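Local coordinates for protein 2-hydroxyethylphosphonate dioxygenase (Streptomyces viridochromogenes, PDB 4YAR) that uses a non-heme iron(II) ion and molecular oxygen to convert 2-hydroxyethylphosphonate into hydroxymethylphosphonate and formate during biosynthesis of the antibiotic bialaphos, at residues Y17-T22 / L28-L33; V73-A78 / L367-P372; D286-L291 / L419-E424. The protein carries 1 engineered substitution. All coordinates share one frame; numbering follows the deposited sequence.

In the fold
From the N terminus, contact 1 comes first. It closes a short turn between two successive helices of the first helix-turn-helix domain, and is complete before contact 2 opens. Contact 2 then joins strand 73-76 to strand 365-371, far along the chain. This ties the edge of the seven-stranded sheet to a separate three-stranded sheet. Contact 3 opens within that long span, at 286-291 after the helices of the second helix-turn-helix region, and closes at 419-424, beyond the end of contact 2. Contacts 2 and 3 therefore cross along the chain. No two contacts touch; the nearest atoms of contacts 2 and 3 are about 21 Å apart.

Contact 1 of 3, residues Y17-T22 / L28-L33; sequences YTAAQT and LPLDDL. With CD (cadmium ion), chain F.
Leu30 and Leu33 share one first torsion: CG stands opposite the backbone N, with chi1 at 178° and -173°. This carries both branched ends from helix 30-36 to the start of helix 19-26. Leu33 does so with CD2, which lies 3.3 Å from Ala19 O and 3.7 Å from Thr22 CG2. The side chains of Leu33 and Thr22 cross at about a right angle. Leu30 packs on Ala19 and Ala20: its CD1 is 4.0 Å from Ala19 CB, and its CD2 lies near Ala20 CB. No hydrogen bond spans the contact; it is van der Waals packing of leucine methyls on Thr22, Ala20 and Ala19, including Ala19 O. Helix 19-26 is fixed at its start by a capping box. Thr18 OG1 accepts from Gln21 N at 3.1 Å, and Gln21 OE1 accepts from Thr18 N at 2.8 Å. Thr22 OG1 and Thr22 N grip Thr18 O from opposite faces of its plane. On helix 30-36, Asp32 binds a cadmium ion through both carboxylate oxygens, with three waters. Leu52 of helix 49-55 covers Thr22 and Leu33. The packing of two short helices about a turn is that of a helix-turn-helix motif, consistent with DNA binding as in related proteins.

Contact 2 of 3, residues V73-A78 / L367-P372; sequences VVHKSA and LEWDGP. With CD (cadmium ion), chain D.
Leu367 starts the contact: its CD2 touches Val73 CG1 at 4.0 Å. The CB of Glu368 points away from strand 73-76, and its carboxylate forms a salt bridge with Arg395. Trp369 carries most of the packing. Its CG lies between the backbone N and the carbonyl carbon (chi1 69°), which turns one indole face to Val73. Val73 CB is 3.5 Å above the plane, over the ring centre. Val73 CG2 makes a CH-pi contact with the five-membered ring, 3.5 Å from its centroid and 11° off the normal. The far end of the six-membered ring approaches His75, with Trp369 CH2 3.9 Å from His75 CD2; these two side chains cross at about a right angle. The imidazole meets a cadmium ion at its edge, in plane, through His75 NE2 at 2.5 Å. Asp370 forms a second salt bridge to Arg395. The axes of the short strand segments come no closer than 9.6 Å, at 150° between their directions, and no hydrogen bond joins them, as expected of facing sheets rather than paired strands. Strand 73-76 edges the seven-stranded sheet, paired with 385-388, while 365-371 lies between 374-380 and 394-397 in the three-stranded sheet.

Contact 3 of 3, residues D286-L291 / L419-E424; sequences DYRVLL and LTNTFE
The guanidinium of Arg288 meets Thr420 and Asn421 at its edge. Thr420 CB and Asn421 ND2 lie in its plane there. Asp286 CG also lies in the plane, on the NE and NH1 side. This surface contact joins the turn after helix 270-283, in the second Cro/C1-type helix-turn-helix domain, to segment 419-424, which continues from helix 413-420. It is away from the iron and substrate sites. The amide of Asn421 is turned 64° from the guanidinium plane, and the Asp286 carboxylate is turned 71° from the amide. Further back along the same side chain, Arg288 CG packs over one face of the Tyr287 ring, offset toward the rim. Segment 286-291 begins with an Asx turn: Asp286 OD1 accepts from Arg288 N at 2.9 Å, and the chain then enters the 3-10 segment 287-290. The same carboxylate forms a side-on salt bridge with the arginine. Arg288 NE reaches Asp286 OD1 at 3.0 Å, and Arg288 NH1 reaches Asp286 OD2 at 2.7 Å. Both bonds use syn lone pairs, and both partners lie near the guanidinium plane. The Arg288 chain bends at chi3, which folds the guanidinium back to Asp286. Two bonds then cross to segment 419-424. Asn421 ND2 donates to Asp286 OD2 at 3.1 Å, on the anti side and out of the carboxylate plane. Each Asp286 oxygen thus accepts from two donors, which should fix the carboxylate's rotation and is consistent with a charged state. Leu290 of the turn packs on Phe238 and Val234 of helix 231-241. Thr420 OG1 also bonds to Trp416 O and Leu417 O. Towards segment 286-291, this hydroxyl oxygen accepts a 2.8 Å bond from Arg288 NH2, only 5° out of the guanidinium plane.

Contact 1 of 3, residues Y17-T22 / L28-L33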
loop_
_atom_site.group_PDB
_atom_site.type_symbol
_atom_site.label_atom_id
_atom_site.label_comp_id
_atom_site.label_asym_id
_atom_site.label_seq_id
_atom_site.Cartn_x
_atom_site.Cartn_y
_atom_site.Cartn_z
ATOM N N TYR A 17 9.156 26.301 -23.137
ATOM C CA TYR A 17 9.251 27.697 -22.804
ATOM C C TYR A 17 10.400 27.976 -21.810
ATOM O O TYR A 17 10.583 27.247 -20.816
ATOM C CB TYR A 17 7.965 28.217 -22.152
ATOM C CG TYR A 17 6.662 28.061 -22.893
ATOM C CD1 TYR A 17 6.592 27.990 -24.291
ATOM C CD2 TYR A 17 5.482 28.082 -22.187
ATOM C CE1 TYR A 17 5.376 27.874 -24.932
ATOM C CE2 TYR A 17 4.265 27.961 -22.805
ATOM C CZ TYR A 17 4.217 27.870 -24.190
ATOM O OH TYR A 17 2.984 27.758 -24.781
ATOM N N THR A 18 11.134 29.059 -22.055
ATOM C CA THR A 18 12.137 29.515 -21.089
ATOM C C THR A 18 11.411 30.182 -19.914
ATOM O O THR A 18 10.214 30.413 -19.964
ATOM C CB THR A 18 13.120 30.522 -21.681
ATOM O OG1 THR A 18 12.418 31.713 -22.053
ATOM C CG2 THR A 18 13.814 29.924 -22.920
ATOM N N ALA A 19 12.159 30.378 -18.844
ATOM C CA ALA A 19 11.727 31.146 -17.695
ATOM C C ALA A 19 11.145 32.467 -18.166
ATOM O O ALA A 19 10.026 32.826 -17.821
ATOM C CB ALA A 19 12.945 31.412 -16.819
ATOM N N ALA A 20 11.902 33.189 -18.989
ATOM C CA ALA A 20 11.436 34.483 -19.477
ATOM C C ALA A 20 10.148 34.413 -20.272
ATOM O O ALA A 20 9.294 35.298 -20.136
ATOM C CB ALA A 20 12.514 35.186 -20.312
ATOM N N GLN A 21 10.012 33.385 -21.111
ATOM C CA GLN A 21 8.865 33.255 -21.957
ATOM C C GLN A 21 7.686 32.899 -21.129
ATOM O O GLN A 21 6.583 33.331 -21.428
ATOM C CB GLN A 21 9.044 32.148 -23.015
ATOM C CG GLN A 21 9.928 32.511 -24.189
ATOM C CD GLN A 21 10.334 31.317 -25.050
ATOM O OE1 GLN A 21 10.583 30.228 -24.552
ATOM N NE2 GLN A 21 10.486 31.559 -26.348
ATOM N N THR A 22 7.887 32.033 -20.145
ATOM C CA THR A 22 6.789 31.603 -19.260
ATOM C C THR A 22 6.237 32.861 -18.509
ATOM O O THR A 22 5.042 33.092 -18.455
ATOM C CB THR A 22 7.249 30.449 -18.340
ATOM O OG1 THR A 22 7.596 29.295 -19.172
ATOM C CG2 THR A 22 6.163 30.044 -17.407
ATOM N N LEU A 28 3.663 37.669 -15.560
ATOM C CA LEU A 28 4.182 37.611 -14.205
ATOM C C LEU A 28 5.581 38.144 -14.145
ATOM O O LEU A 28 6.324 37.994 -15.058
ATOM C CB LEU A 28 4.179 36.188 -13.679
ATOM C CG LEU A 28 2.815 35.564 -13.394
ATOM C CD1 LEU A 28 3.017 34.184 -12.786
ATOM C CD2 LEU A 28 1.981 36.444 -12.431
ATOM N N PRO A 29 5.966 38.732 -13.009
ATOM C CA PRO A 29 7.355 39.119 -12.834
ATOM C C PRO A 29 8.292 37.941 -12.942
ATOM O O PRO A 29 8.052 36.905 -12.333
ATOM C CB PRO A 29 7.403 39.644 -11.392
ATOM C CG PRO A 29 6.025 40.051 -11.088
ATOM C CD PRO A 29 5.115 39.108 -11.858
ATOM N N LEU A 30 9.369 38.114 -13.660
ATOM C CA LEU A 30 10.336 37.049 -13.858
ATOM C C LEU A 30 10.985 36.606 -12.580
ATOM O O LEU A 30 11.126 35.405 -12.354
ATOM C CB LEU A 30 11.390 37.464 -14.865
ATOM C CG LEU A 30 12.511 36.476 -15.160
ATOM C CD1 LEU A 30 12.017 35.041 -15.405
ATOM C CD2 LEU A 30 13.243 37.016 -16.391
ATOM N N ASP A 31 11.359 37.567 -11.729
ATOM C CA ASP A 31 11.951 37.275 -10.445
ATOM C C ASP A 31 11.080 36.388 -9.615
ATOM O O ASP A 31 11.579 35.495 -8.939
ATOM C CB ASP A 31 12.429 38.551 -9.664
ATOM C CG ASP A 31 11.336 39.616 -9.380
ATOM O OD1 ASP A 31 10.124 39.422 -9.585
ATOM O OD2 ASP A 31 11.747 40.733 -8.938
ATOM N N ASP A 32 9.767 36.595 -9.686
ATOM C CA ASP A 32 8.845 35.705 -9.000
ATOM C C ASP A 32 8.924 34.251 -9.542
ATOM O O ASP A 32 8.963 33.271 -8.786
ATOM C CB ASP A 32 7.417 36.221 -9.101
ATOM C CG ASP A 32 7.104 37.367 -8.127
ATOM O OD1 ASP A 32 7.909 37.734 -7.256
ATOM O OD2 ASP A 32 5.979 37.865 -8.279
ATOM N N LEU A 33 8.976 34.104 -10.856
ATOM C CA LEU A 33 9.062 32.750 -11.435
ATOM C C LEU A 33 10.388 32.058 -11.129
ATOM O O LEU A 33 10.394 30.858 -10.815
ATOM C CB LEU A 33 8.854 32.797 -12.937
ATOM C CG LEU A 33 8.746 31.437 -13.653
ATOM C CD1 LEU A 33 7.608 30.580 -13.147
ATOM C CD2 LEU A 33 8.477 31.772 -15.093
HETATM CD CD CD F . 6.721 39.650 -6.710
HETATM O O HOH W 1 8.208 40.601 -8.159
HETATM O O HOH W 2 5.632 38.566 -5.405
HETATM O O HOH W 3 5.449 39.350 -8.108
#

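Contact 2 of 3, residues V73-A78 / L367-P372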
loop_
_atom_site.group_PDB
_atom_site.type_symbol
_atom_site.label_atom_id
_atom_site.label_comp_id
_atom_site.label_asym_id
_atom_site.label_seq_id
_atom_site.Cartn_x
_atom_site.Cartn_y
_atom_site.Cartn_z
ATOM N N VAL A 73 7.314 11.888 11.028
ATOM C CA VAL A 73 6.566 11.087 12.000
ATOM C C VAL A 73 5.346 11.873 12.420
ATOM O O VAL A 73 5.435 13.080 12.640
ATOM C CB VAL A 73 7.362 10.680 13.210
ATOM C CG1 VAL A 73 6.475 10.045 14.326
ATOM C CG2 VAL A 73 8.431 9.707 12.790
ATOM N N VAL A 74 4.200 11.173 12.509
ATOM C CA VAL A 74 2.943 11.741 13.038
ATOM C C VAL A 74 2.537 10.780 14.145
ATOM O O VAL A 74 2.726 9.554 13.993
ATOM C CB VAL A 74 1.854 11.721 11.946
ATOM C CG1 VAL A 74 0.512 12.088 12.549
ATOM C CG2 VAL A 74 2.280 12.690 10.831
ATOM N N HIS A 75 2.044 11.292 15.269
ATOM C CA HIS A 75 1.645 10.427 16.397
ATOM C C HIS A 75 0.312 10.896 17.011
ATOM O O HIS A 75 -0.133 12.033 16.767
ATOM C CB HIS A 75 2.758 10.328 17.416
ATOM C CG HIS A 75 3.267 11.660 17.844
ATOM N ND1 HIS A 75 2.580 12.466 18.728
ATOM C CD2 HIS A 75 4.391 12.331 17.501
ATOM C CE1 HIS A 75 3.255 13.592 18.900
ATOM N NE2 HIS A 75 4.340 13.543 18.147
ATOM N N LYS A 76 -0.359 9.996 17.725
ATOM C CA LYS A 76 -1.710 10.207 18.219
ATOM C C LYS A 76 -1.833 9.495 19.528
ATOM O O LYS A 76 -1.532 8.301 19.621
ATOM C CB LYS A 76 -2.754 9.642 17.238
ATOM C CG LYS A 76 -4.184 9.993 17.608
ATOM C CD LYS A 76 -5.097 9.662 16.447
ATOM C CE LYS A 76 -6.521 10.065 16.708
ATOM N NZ LYS A 76 -7.281 9.968 15.434
ATOM N N SER A 77 -2.264 10.195 20.576
ATOM C CA SER A 77 -2.154 9.599 21.905
ATOM C C SER A 77 -3.356 8.667 22.090
ATOM O O SER A 77 -4.253 8.684 21.308
ATOM C CB SER A 77 -2.169 10.674 22.982
ATOM O OG SER A 77 -3.486 11.257 22.976
ATOM N N ALA A 78 -3.293 7.803 23.087
ATOM C CA ALA A 78 -4.393 6.916 23.413
ATOM C C ALA A 78 -5.616 7.770 23.662
ATOM O O ALA A 78 -6.696 7.402 23.236
ATOM C CB ALA A 78 -4.046 6.055 24.608
ATOM N N LEU A 367 9.001 6.001 21.123
ATOM C CA LEU A 367 9.378 6.006 19.695
ATOM C C LEU A 367 10.366 7.157 19.513
ATOM O O LEU A 367 10.015 8.288 19.781
ATOM C CB LEU A 367 8.177 6.144 18.781
ATOM C CG LEU A 367 8.450 6.437 17.271
ATOM C CD1 LEU A 367 9.072 5.264 16.567
ATOM C CD2 LEU A 367 7.131 6.759 16.569
ATOM N N GLU A 368 11.544 6.852 19.035
ATOM C CA GLU A 368 12.538 7.872 18.645
ATOM C C GLU A 368 12.721 7.954 17.147
ATOM O O GLU A 368 12.701 6.902 16.509
ATOM C CB GLU A 368 13.874 7.515 19.234
ATOM C CG GLU A 368 13.814 7.439 20.724
ATOM C CD GLU A 368 15.165 7.185 21.278
ATOM O OE1 GLU A 368 16.061 6.666 20.496
ATOM O OE2 GLU A 368 15.285 7.460 22.509
ATOM N N TRP A 369 12.982 9.156 16.658
ATOM C CA TRP A 369 13.282 9.353 15.224
ATOM C C TRP A 369 14.285 10.502 14.995
ATOM O O TRP A 369 14.514 11.343 15.888
ATOM C CB TRP A 369 12.005 9.522 14.405
ATOM C CG TRP A 369 11.230 10.765 14.601
ATOM C CD1 TRP A 369 11.194 11.866 13.748
ATOM C CD2 TRP A 369 10.246 11.013 15.586
ATOM N NE1 TRP A 369 10.333 12.789 14.204
ATOM C CE2 TRP A 369 9.719 12.294 15.331
ATOM C CE3 TRP A 369 9.739 10.270 16.663
ATOM C CZ2 TRP A 369 8.747 12.871 16.125
ATOM C CZ3 TRP A 369 8.824 10.856 17.473
ATOM C CH2 TRP A 369 8.309 12.163 17.181
ATOM N N ASP A 370 14.789 10.559 13.766
ATOM C CA ASP A 370 15.723 11.598 13.361
ATOM C C ASP A 370 15.007 12.392 12.258
ATOM O O ASP A 370 14.590 11.864 11.209
ATOM C CB ASP A 370 17.060 10.949 13.011
ATOM C CG ASP A 370 17.701 10.317 14.222
ATOM O OD1 ASP A 370 18.059 11.064 15.166
ATOM O OD2 ASP A 370 17.825 9.078 14.262
ATOM N N GLY A 371 14.691 13.629 12.584
ATOM C CA GLY A 371 13.917 14.455 11.663
ATOM C C GLY A 371 14.615 15.739 11.309
ATOM O O GLY A 371 15.736 15.967 11.749
ATOM N N PRO A 372 13.907 16.621 10.607
ATOM C CA PRO A 372 14.431 17.937 10.213
ATOM C C PRO A 372 14.882 18.809 11.343
ATOM O O PRO A 372 15.689 19.701 11.134
ATOM C CB PRO A 372 13.240 18.605 9.537
ATOM C CG PRO A 372 12.349 17.475 9.087
ATOM C CD PRO A 372 12.558 16.370 10.053
HETATM CD CD CD D . 5.208 15.895 18.094
#

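Contact 3 of 3, residues D286-L291 / L419-E424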
loop_
_atom_site.group_PDB
_atom_site.type_symbol
_atom_site.label_atom_id
_atom_site.label_comp_id
_atom_site.label_asym_id
_atom_site.label_seq_id
_atom_site.Cartn_x
_atom_site.Cartn_y
_atom_site.Cartn_z
ATOM N N ASP A 286 10.464 -5.808 -21.073
ATOM C CA ASP A 286 10.958 -6.471 -19.855
ATOM C C ASP A 286 10.285 -7.837 -19.681
ATOM O O ASP A 286 9.086 -7.962 -19.440
ATOM C CB ASP A 286 10.667 -5.566 -18.678
ATOM C CG ASP A 286 11.277 -6.078 -17.378
ATOM O OD1 ASP A 286 11.685 -7.259 -17.211
ATOM O OD2 ASP A 286 11.395 -5.226 -16.492
ATOM N N TYR A 287 11.086 -8.892 -19.864
ATOM C CA TYR A 287 10.589 -10.218 -19.798
ATOM C C TYR A 287 9.992 -10.593 -18.445
ATOM O O TYR A 287 9.166 -11.485 -18.372
ATOM C CB TYR A 287 11.741 -11.246 -20.162
ATOM C CG TYR A 287 12.737 -11.427 -19.015
ATOM C CD1 TYR A 287 13.738 -10.464 -18.743
ATOM C CD2 TYR A 287 12.602 -12.488 -18.111
ATOM C CE1 TYR A 287 14.606 -10.629 -17.678
ATOM C CE2 TYR A 287 13.463 -12.621 -16.990
ATOM C CZ TYR A 287 14.463 -11.730 -16.806
ATOM O OH TYR A 287 15.263 -11.826 -15.677
ATOM N N ARG A 288 10.385 -9.897 -17.385
ATOM C CA ARG A 288 9.948 -10.304 -16.046
ATOM C C ARG A 288 8.411 -10.334 -15.832
ATOM O O ARG A 288 7.876 -11.171 -15.089
ATOM C CB ARG A 288 10.711 -9.510 -14.975
ATOM C CG ARG A 288 12.168 -9.717 -15.010
ATOM C CD ARG A 288 12.961 -8.810 -14.087
ATOM N NE ARG A 288 12.799 -7.446 -14.456
ATOM C CZ ARG A 288 13.267 -6.414 -13.809
ATOM N NH1 ARG A 288 13.007 -5.222 -14.291
ATOM N NH2 ARG A 288 13.991 -6.537 -12.693
ATOM N N VAL A 289 7.689 -9.386 -16.472
ATOM C CA VAL A 289 6.289 -9.328 -16.373
ATOM C C VAL A 289 5.556 -10.435 -17.099
ATOM O O VAL A 289 4.343 -10.566 -16.924
ATOM C CB VAL A 289 5.731 -7.904 -16.661
ATOM C CG1 VAL A 289 6.540 -6.849 -15.929
ATOM C CG2 VAL A 289 5.749 -7.584 -18.140
ATOM N N LEU A 290 6.281 -11.284 -17.869
ATOM C CA LEU A 290 5.704 -12.470 -18.492
ATOM C C LEU A 290 5.860 -13.754 -17.647
ATOM O O LEU A 290 5.237 -14.780 -17.948
ATOM C CB LEU A 290 6.328 -12.745 -19.871
ATOM C CG LEU A 290 6.255 -11.621 -20.869
ATOM C CD1 LEU A 290 7.010 -11.934 -22.148
ATOM C CD2 LEU A 290 4.796 -11.351 -21.232
ATOM N N LEU A 291 6.600 -13.679 -16.554
ATOM C CA LEU A 291 6.790 -14.855 -15.707
ATOM C C LEU A 291 5.526 -15.040 -14.820
ATOM O O LEU A 291 4.794 -14.044 -14.506
ATOM C CB LEU A 291 8.074 -14.688 -14.892
ATOM C CG LEU A 291 9.393 -14.464 -15.670
ATOM C CD1 LEU A 291 10.578 -14.348 -14.728
ATOM C CD2 LEU A 291 9.699 -15.523 -16.692
ATOM N N LEU A 419 13.159 0.501 -10.872
ATOM C CA LEU A 419 14.427 0.984 -10.417
ATOM C C LEU A 419 15.526 0.061 -10.862
ATOM O O LEU A 419 16.639 0.515 -11.096
ATOM C CB LEU A 419 14.442 1.113 -8.873
ATOM C CG LEU A 419 13.674 2.355 -8.411
ATOM C CD1 LEU A 419 13.461 2.236 -6.916
ATOM C CD2 LEU A 419 14.408 3.640 -8.753
ATOM N N THR A 420 15.214 -1.210 -11.000
ATOM C CA THR A 420 16.149 -2.131 -11.643
ATOM C C THR A 420 16.393 -1.864 -13.193
ATOM O O THR A 420 17.456 -2.170 -13.713
ATOM C CB THR A 420 15.817 -3.578 -11.251
ATOM O OG1 THR A 420 14.487 -3.955 -11.644
ATOM C CG2 THR A 420 15.915 -3.758 -9.747
ATOM N N ASN A 421 15.459 -1.210 -13.877
ATOM C CA ASN A 421 15.627 -0.679 -15.284
ATOM C C ASN A 421 16.180 0.738 -15.392
ATOM O O ASN A 421 16.135 1.376 -16.459
ATOM C CB ASN A 421 14.254 -0.694 -15.986
ATOM C CG ASN A 421 13.804 -2.099 -16.402
ATOM O OD1 ASN A 421 14.631 -2.954 -16.761
ATOM N ND2 ASN A 421 12.519 -2.336 -16.372
ATOM N N THR A 422 16.662 1.317 -14.309
ATOM C CA THR A 422 17.047 2.702 -14.364
ATOM C C THR A 422 18.581 2.801 -14.341
ATOM O O THR A 422 19.197 2.148 -13.485
ATOM C CB THR A 422 16.463 3.489 -13.187
ATOM O OG1 THR A 422 15.029 3.387 -13.177
ATOM C CG2 THR A 422 16.838 4.948 -13.301
ATOM N N PHE A 423 19.193 3.582 -15.281
ATOM C CA PHE A 423 20.627 3.973 -15.191
ATOM C C PHE A 423 20.814 4.763 -13.914
ATOM O O PHE A 423 20.184 5.830 -13.802
ATOM C CB PHE A 423 21.076 5.028 -16.251
ATOM C CG PHE A 423 21.016 4.603 -17.682
ATOM C CD1 PHE A 423 21.530 3.405 -18.080
ATOM C CD2 PHE A 423 20.517 5.464 -18.664
ATOM C CE1 PHE A 423 21.496 3.012 -19.420
ATOM C CE2 PHE A 423 20.482 5.079 -20.000
ATOM C CZ PHE A 423 20.970 3.851 -20.381
ATOM N N GLU A 424 21.711 4.344 -13.019
ATOM C CA GLU A 424 22.092 5.173 -11.852
ATOM C C GLU A 424 20.867 5.809 -11.240
ATOM O O GLU A 424 20.643 7.007 -11.353
ATOM C CB GLU A 424 23.085 6.275 -12.236
ATOM C CG GLU A 424 24.321 5.819 -13.027
ATOM C CD GLU A 424 25.318 5.034 -12.210
ATOM O OE1 GLU A 424 24.964 4.586 -11.091
ATOM O OE2 GLU A 424 26.462 4.865 -12.695
#